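Local coordinates for beta-N-acetylhexosaminidase (Streptomyces plicatus, PDB 1JAK), which hydrolyses terminal N-acetylhexosamine residues from glycoconjugates as a family 20 glycoside hydrolase, probably with help from the substrate's own acetamido group, at residues Q365-D370 with R397-M402. Numbering follows the deposited sequence.
Sequences QYWGLD and RTYLDM. With IFG ((2R,3R,4S,5R)-2-acetamido-3,4-dihydroxy-5-hydroxymethyl-piperidine), chain F.
With chi1 at 58°, Trp367 holds CG between its backbone N and carbonyl carbon, which sets one indole face toward the ligand, while Tyr399, CG beside its own N (chi1 -94°), brings its hydroxyl against Trp367. Tyr399 OH stops 3.0 Å from Trp367 CB, a tight, oblique meeting in which the same oxygen also lies beside CG, CD2 and CE3 of the indole. The two then share the acetamido group of the bound piperidine inhibitor: its methyl C8 sits over the middle of that face, 3.6 Å from Trp367 CE2, and Tyr399 OH donates to its carbonyl O7 at 2.7 Å. Gln352 takes the indole N-H. Replacing Trp367 by alanine would remove the indole face against the methyl and probably leave the acetamido group freer to shift. Asp401 OD2 accepts from the inhibitor's O6. Farther out, Arg397 NH2 makes a salt bridge to the syn lone pair of Asp370 OD1 at 3.3 Å, and a water joins Arg397 NE to that same oxygen; Arg422 pairs with Asp370 OD2 and offers its carbonyl O to Arg397 NH1. At the mouth of this TIM barrel, the Tyr399 bond probably helps hold the acetamido carbonyl for attack on the anomeric carbon in substrate-assisted catalysis.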
loop_
_atom_site.group_PDB
_atom_site.type_symbol
_atom_site.label_atom_id
_atom_site.label_comp_id
_atom_site.label_asym_id
_atom_site.label_seq_id
_atom_site.Cartn_x
_atom_site.Cartn_y
_atom_site.Cartn_z
ATOM N N GLN A 365 6.500 9.782 -8.372
ATOM C CA GLN A 365 6.842 9.104 -7.132
ATOM C C GLN A 365 8.336 9.224 -6.867
ATOM O O GLN A 365 9.153 8.627 -7.569
ATOM C CB GLN A 365 6.437 7.630 -7.214
ATOM C CG GLN A 365 6.480 6.921 -5.872
ATOM C CD GLN A 365 5.970 5.494 -5.939
ATOM O OE1 GLN A 365 5.298 5.099 -6.899
ATOM N NE2 GLN A 365 6.277 4.715 -4.909
ATOM N N TYR A 366 8.676 9.998 -5.844
ATOM C CA TYR A 366 10.065 10.236 -5.473
ATOM C C TYR A 366 10.653 9.118 -4.621
ATOM O O TYR A 366 10.192 8.871 -3.501
ATOM C CB TYR A 366 10.173 11.547 -4.700
ATOM C CG TYR A 366 11.591 11.918 -4.358
ATOM C CD1 TYR A 366 12.450 12.425 -5.333
ATOM C CD2 TYR A 366 12.084 11.744 -3.067
ATOM C CE1 TYR A 366 13.765 12.753 -5.030
ATOM C CE2 TYR A 366 13.402 12.068 -2.751
ATOM C CZ TYR A 366 14.235 12.573 -3.739
ATOM O OH TYR A 366 15.536 12.900 -3.438
ATOM N N TRP A 367 11.680 8.456 -5.144
ATOM C CA TRP A 367 12.328 7.378 -4.411
ATOM C C TRP A 367 13.800 7.691 -4.133
ATOM O O TRP A 367 14.623 6.786 -3.962
ATOM C CB TRP A 367 12.188 6.048 -5.169
ATOM C CG TRP A 367 12.743 6.031 -6.569
ATOM C CD1 TRP A 367 12.247 6.684 -7.663
ATOM C CD2 TRP A 367 13.873 5.280 -7.029
ATOM N NE1 TRP A 367 12.998 6.382 -8.778
ATOM C CE2 TRP A 367 14.002 5.523 -8.415
ATOM C CE3 TRP A 367 14.788 4.423 -6.404
ATOM C CZ2 TRP A 367 15.012 4.937 -9.191
ATOM C CZ3 TRP A 367 15.793 3.836 -7.176
ATOM C CH2 TRP A 367 15.895 4.099 -8.556
ATOM N N GLY A 368 14.114 8.985 -4.077
ATOM C CA GLY A 368 15.470 9.425 -3.798
ATOM C C GLY A 368 15.875 9.177 -2.355
ATOM O O GLY A 368 15.102 8.623 -1.568
ATOM N N LEU A 369 17.088 9.596 -2.001
ATOM C CA LEU A 369 17.624 9.384 -0.657
ATOM C C LEU A 369 18.196 10.678 -0.078
ATOM O O LEU A 369 18.270 11.690 -0.772
ATOM C CB LEU A 369 18.743 8.333 -0.708
ATOM C CG LEU A 369 18.470 6.925 -1.258
ATOM C CD1 LEU A 369 18.153 6.971 -2.744
ATOM C CD2 LEU A 369 19.702 6.059 -1.029
ATOM N N ASP A 370 18.601 10.641 1.190
ATOM C CA ASP A 370 19.192 11.818 1.832
ATOM C C ASP A 370 20.381 12.296 1.002
ATOM O O ASP A 370 20.571 13.496 0.789
ATOM C CB ASP A 370 19.721 11.471 3.230
ATOM C CG ASP A 370 18.653 11.515 4.307
ATOM O OD1 ASP A 370 17.454 11.634 3.981
ATOM O OD2 ASP A 370 19.030 11.423 5.495
ATOM N N ARG A 397 14.202 5.174 3.317
ATOM C CA ARG A 397 13.185 5.400 4.340
ATOM C C ARG A 397 12.036 4.395 4.290
ATOM O O ARG A 397 11.785 3.681 5.262
ATOM C CB ARG A 397 12.572 6.796 4.197
ATOM C CG ARG A 397 13.549 7.949 4.283
ATOM C CD ARG A 397 13.948 8.237 5.707
ATOM N NE ARG A 397 14.854 9.381 5.775
ATOM C CZ ARG A 397 15.271 9.935 6.907
ATOM N NH1 ARG A 397 14.859 9.454 8.073
ATOM N NH2 ARG A 397 16.113 10.962 6.872
ATOM N N THR A 398 11.338 4.346 3.157
ATOM C CA THR A 398 10.171 3.476 3.034
ATOM C C THR A 398 10.247 2.266 2.107
ATOM O O THR A 398 9.225 1.630 1.841
ATOM C CB THR A 398 8.928 4.299 2.647
ATOM O OG1 THR A 398 9.054 4.758 1.296
ATOM C CG2 THR A 398 8.785 5.505 3.573
ATOM N N TYR A 399 11.437 1.951 1.603
ATOM C CA TYR A 399 11.597 0.772 0.758
ATOM C C TYR A 399 11.689 -0.403 1.732
ATOM O O TYR A 399 12.704 -0.589 2.408
ATOM C CB TYR A 399 12.870 0.899 -0.087
ATOM C CG TYR A 399 12.619 1.492 -1.456
ATOM C CD1 TYR A 399 11.661 2.492 -1.643
ATOM C CD2 TYR A 399 13.325 1.040 -2.572
ATOM C CE1 TYR A 399 11.406 3.019 -2.906
ATOM C CE2 TYR A 399 13.078 1.561 -3.842
ATOM C CZ TYR A 399 12.113 2.547 -4.000
ATOM O OH TYR A 399 11.830 3.039 -5.249
ATOM N N LEU A 400 10.615 -1.186 1.810
ATOM C CA LEU A 400 10.553 -2.306 2.742
ATOM C C LEU A 400 11.470 -3.486 2.433
ATOM O O LEU A 400 11.611 -4.389 3.255
ATOM C CB LEU A 400 9.100 -2.778 2.875
ATOM C CG LEU A 400 8.140 -1.674 3.336
ATOM C CD1 LEU A 400 6.702 -2.152 3.197
ATOM C CD2 LEU A 400 8.437 -1.285 4.788
ATOM N N ASP A 401 12.087 -3.484 1.254
ATOM C CA ASP A 401 13.008 -4.555 0.889
ATOM C C ASP A 401 14.415 -4.248 1.395
ATOM O O ASP A 401 15.304 -5.093 1.309
ATOM C CB ASP A 401 13.048 -4.734 -0.634
ATOM C CG ASP A 401 13.581 -3.506 -1.350
ATOM O OD1 ASP A 401 13.100 -2.393 -1.058
ATOM O OD2 ASP A 401 14.474 -3.650 -2.209
ATOM N N MET A 402 14.623 -3.045 1.923
ATOM C CA MET A 402 15.953 -2.679 2.406
ATOM C C MET A 402 16.254 -3.295 3.770
ATOM O O MET A 402 15.411 -3.302 4.665
ATOM C CB MET A 402 16.101 -1.154 2.472
ATOM C CG MET A 402 17.478 -0.645 2.037
ATOM S SD MET A 402 17.891 -1.076 0.323
ATOM C CE MET A 402 16.579 -0.224 -0.569
HETATM N N1 IFG F . 15.188 0.169 -7.723
HETATM C C2 IFG F . 14.226 -0.345 -8.732
HETATM C C3 IFG F . 13.296 -1.529 -8.246
HETATM C C4 IFG F . 14.010 -2.548 -7.333
HETATM C C5 IFG F . 14.691 -1.785 -6.195
HETATM C C6 IFG F . 15.407 -2.649 -5.163
HETATM C C7 IFG F . 12.741 1.576 -8.328
HETATM C C8 IFG F . 11.832 2.712 -8.720
HETATM C C9 IFG F . 15.707 -0.751 -6.699
HETATM N N2 IFG F . 13.384 0.768 -9.224
HETATM O O7 IFG F . 12.905 1.399 -7.129
HETATM O O3 IFG F . 12.761 -2.201 -9.379
HETATM O O4 IFG F . 15.003 -3.230 -8.098
HETATM O O6 IFG F . 15.560 -1.960 -3.926
HETATM O O HOH W 1 15.619 10.199 2.858
#